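PDB 4LB8: DUF4848 domain-containing protein from Bacteroides thetaiotaomicron, which is of unknown function but probably carries a signal sequence and is exported, perhaps as a lipoprotein of the cell envelope. Local coordinates for residues Tyr115-Tyr120 against Asp142-Phe148. Sequence-based numbering, arbitrary orientation.
Sequences YSRLVY and DKVYTDF
Arg117 and Tyr145 share the shorter of two backbone hydrogen bonds: Tyr145 N lies 2.6 Å from Arg117 O, in the carbonyl plane. The other runs 3.1 Å from Val119 N to Lys143 O, nearly straight at hydrogen (167°), but its donor sits above the carbonyl plane. Lys143 O is also gripped by a bridging water at 2.6 Å. That water accepts from Tyr120 N and donates to Asp142 OD2, which additionally receives Asn123 ND2, so a carboxylate and a carbonyl are tied to the backbone at the end of residues 115-120.

Val119 CG2 stands 4.0 Å over the centre of the Tyr145 ring, almost on its normal, a CH-pi contact; the same methyl meets Lys143 CG at 3.6 Å. Lys143 runs out extended beside the Tyr120 ring, where chi1 (-165°) directs it by setting CG opposite the backbone N, and its CD reaches the hydroxyl. Leu118 CD2 lies against the carboxylate of Asp142, while Arg117 CB packs on Val144 CB and its guanidinium turns its edge toward Thr146 O, with NE bonded to Asp100 O. At the far end Phe148 points CE1 at the centre of the Tyr115 ring, an edge-to-face pair with centroids 4.9 Å apart and planes at 53°. Tyr115 OH bonds to Asp111, and Arg208 of the second subunit makes a cation-pi contact with the Tyr115 ring; Val119 O is hydrogen-bonded to Ser186 OG of that subunit.

Leu118 and Val144 thus form one isolated antiparallel bridge, a non-hydrogen-bonded pair with a bond on either side. It ties the loop before strand 132-135 to the link from strand 138-141 into helix 148-152, whose N-cap is Asp147, within the DUF4848 region, and forms part of the interface with the second subunit.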
loop_
_atom_site.group_PDB
_atom_site.type_symbol
_atom_site.label_atom_id
_atom_site.label_comp_id
_atom_site.label_asym_id
_atom_site.label_seq_id
_atom_site.Cartn_x
_atom_site.Cartn_y
_atom_site.Cartn_z
ATOM N N TYR A 115 -6.357 15.681 -14.611
ATOM C CA TYR A 115 -6.094 14.498 -15.437
ATOM C C TYR A 115 -6.802 14.551 -16.771
ATOM O O TYR A 115 -7.903 15.117 -16.868
ATOM C CB TYR A 115 -6.555 13.232 -14.706
ATOM C CG TYR A 115 -5.661 12.846 -13.557
ATOM C CD1 TYR A 115 -4.573 11.999 -13.749
ATOM C CD2 TYR A 115 -5.897 13.330 -12.266
ATOM C CE1 TYR A 115 -3.757 11.617 -12.688
ATOM C CE2 TYR A 115 -5.066 12.980 -11.204
ATOM C CZ TYR A 115 -4.000 12.119 -11.419
ATOM O OH TYR A 115 -3.166 11.760 -10.389
ATOM N N SER A 116 -6.206 13.894 -17.789
ATOM C CA SER A 116 -6.849 13.732 -19.104
ATOM C C SER A 116 -8.015 12.765 -18.910
ATOM O O SER A 116 -7.933 11.872 -18.068
ATOM C CB SER A 116 -5.848 13.187 -20.125
ATOM O OG SER A 116 -6.160 13.447 -21.486
ATOM N N ARG A 117 -9.105 12.962 -19.651
ATOM C CA ARG A 117 -10.272 12.075 -19.621
ATOM C C ARG A 117 -10.055 10.934 -20.624
ATOM O O ARG A 117 -10.748 9.946 -20.554
ATOM C CB ARG A 117 -11.564 12.849 -19.924
ATOM C CG ARG A 117 -11.983 13.738 -18.764
ATOM C CD ARG A 117 -13.238 14.543 -19.079
ATOM N NE ARG A 117 -13.638 15.433 -17.980
ATOM C CZ ARG A 117 -14.369 15.054 -16.937
ATOM N NH1 ARG A 117 -14.781 13.795 -16.825
ATOM N NH2 ARG A 117 -14.670 15.924 -15.979
ATOM N N LEU A 118 -9.037 11.049 -21.484
ATOM C CA LEU A 118 -8.663 10.116 -22.548
ATOM C C LEU A 118 -8.198 8.759 -22.071
ATOM O O LEU A 118 -7.330 8.647 -21.207
ATOM C CB LEU A 118 -7.524 10.708 -23.412
ATOM C CG LEU A 118 -7.823 11.928 -24.267
ATOM C CD1 LEU A 118 -6.614 12.314 -25.080
ATOM C CD2 LEU A 118 -9.000 11.698 -25.185
ATOM N N VAL A 119 -8.712 7.724 -22.719
ATOM C CA VAL A 119 -8.290 6.340 -22.493
ATOM C C VAL A 119 -6.973 6.168 -23.278
ATOM O O VAL A 119 -5.975 5.689 -22.740
ATOM C CB VAL A 119 -9.393 5.332 -22.939
ATOM C CG1 VAL A 119 -8.949 3.893 -22.735
ATOM C CG2 VAL A 119 -10.705 5.607 -22.240
ATOM N N TYR A 120 -6.982 6.611 -24.545
ATOM C CA TYR A 120 -5.852 6.552 -25.470
ATOM C C TYR A 120 -5.129 7.882 -25.345
ATOM O O TYR A 120 -5.344 8.824 -26.104
ATOM C CB TYR A 120 -6.370 6.234 -26.885
ATOM C CG TYR A 120 -7.353 5.074 -26.899
ATOM C CD1 TYR A 120 -7.068 3.884 -26.234
ATOM C CD2 TYR A 120 -8.586 5.182 -27.536
ATOM C CE1 TYR A 120 -7.987 2.842 -26.187
ATOM C CE2 TYR A 120 -9.505 4.131 -27.518
ATOM C CZ TYR A 120 -9.190 2.957 -26.860
ATOM O OH TYR A 120 -10.057 1.895 -26.851
ATOM N N ASP A 142 -12.872 11.243 -29.304
ATOM C CA ASP A 142 -12.049 10.238 -28.660
ATOM C C ASP A 142 -12.620 9.742 -27.335
ATOM O O ASP A 142 -13.258 10.498 -26.575
ATOM C CB ASP A 142 -10.586 10.699 -28.509
ATOM C CG ASP A 142 -9.572 9.575 -28.683
ATOM O OD1 ASP A 142 -9.803 8.684 -29.534
ATOM O OD2 ASP A 142 -8.559 9.575 -27.963
ATOM N N LYS A 143 -12.407 8.414 -27.115
ATOM C CA LYS A 143 -12.814 7.639 -25.939
ATOM C C LYS A 143 -12.314 8.300 -24.667
ATOM O O LYS A 143 -11.122 8.606 -24.534
ATOM C CB LYS A 143 -12.317 6.172 -26.016
ATOM C CG LYS A 143 -13.010 5.250 -25.008
ATOM C CD LYS A 143 -12.768 3.775 -25.261
ATOM C CE LYS A 143 -13.667 2.952 -24.358
ATOM N NZ LYS A 143 -13.524 1.487 -24.594
ATOM N N VAL A 144 -13.253 8.539 -23.742
ATOM C CA VAL A 144 -12.951 9.179 -22.462
ATOM C C VAL A 144 -13.415 8.315 -21.301
ATOM O O VAL A 144 -14.211 7.395 -21.487
ATOM C CB VAL A 144 -13.528 10.623 -22.342
ATOM C CG1 VAL A 144 -12.922 11.560 -23.386
ATOM C CG2 VAL A 144 -15.060 10.641 -22.385
ATOM N N TYR A 145 -12.884 8.590 -20.120
ATOM C CA TYR A 145 -13.339 7.986 -18.870
ATOM C C TYR A 145 -14.578 8.783 -18.403
ATOM O O TYR A 145 -14.616 10.024 -18.554
ATOM C CB TYR A 145 -12.238 7.996 -17.800
ATOM C CG TYR A 145 -11.064 7.089 -18.098
ATOM C CD1 TYR A 145 -11.190 5.702 -18.013
ATOM C CD2 TYR A 145 -9.810 7.613 -18.386
ATOM C CE1 TYR A 145 -10.108 4.860 -18.266
ATOM C CE2 TYR A 145 -8.717 6.784 -18.632
ATOM C CZ TYR A 145 -8.871 5.406 -18.566
ATOM O OH TYR A 145 -7.802 4.577 -18.817
ATOM N N THR A 146 -15.599 8.073 -17.877
ATOM C CA THR A 146 -16.830 8.702 -17.360
ATOM C C THR A 146 -16.495 9.505 -16.104
ATOM O O THR A 146 -16.936 10.647 -15.950
ATOM C CB THR A 146 -17.899 7.640 -17.070
ATOM O OG1 THR A 146 -17.327 6.679 -16.173
ATOM C CG2 THR A 146 -18.403 6.942 -18.351
ATOM N N ASP A 147 -15.666 8.905 -15.239
ATOM C CA ASP A 147 -15.226 9.451 -13.957
ATOM C C ASP A 147 -13.793 9.019 -13.684
ATOM O O ASP A 147 -13.306 8.105 -14.351
ATOM C CB ASP A 147 -16.172 8.976 -12.822
ATOM C CG ASP A 147 -16.366 7.462 -12.725
ATOM O OD1 ASP A 147 -15.380 6.754 -12.423
ATOM O OD2 ASP A 147 -17.515 6.992 -12.909
ATOM N N PHE A 148 -13.130 9.652 -12.691
ATOM C CA PHE A 148 -11.752 9.331 -12.311
ATOM C C PHE A 148 -11.623 7.876 -11.787
ATOM O O PHE A 148 -10.609 7.218 -12.040
ATOM C CB PHE A 148 -11.219 10.332 -11.264
ATOM C CG PHE A 148 -9.772 10.064 -10.923
ATOM C CD1 PHE A 148 -8.751 10.500 -11.763
ATOM C CD2 PHE A 148 -9.435 9.283 -9.826
ATOM C CE1 PHE A 148 -7.425 10.178 -11.498
ATOM C CE2 PHE A 148 -8.110 8.949 -9.574
ATOM C CZ PHE A 148 -7.110 9.415 -10.402
HETATM O O HOH W 1 -8.861 8.149 -25.755
#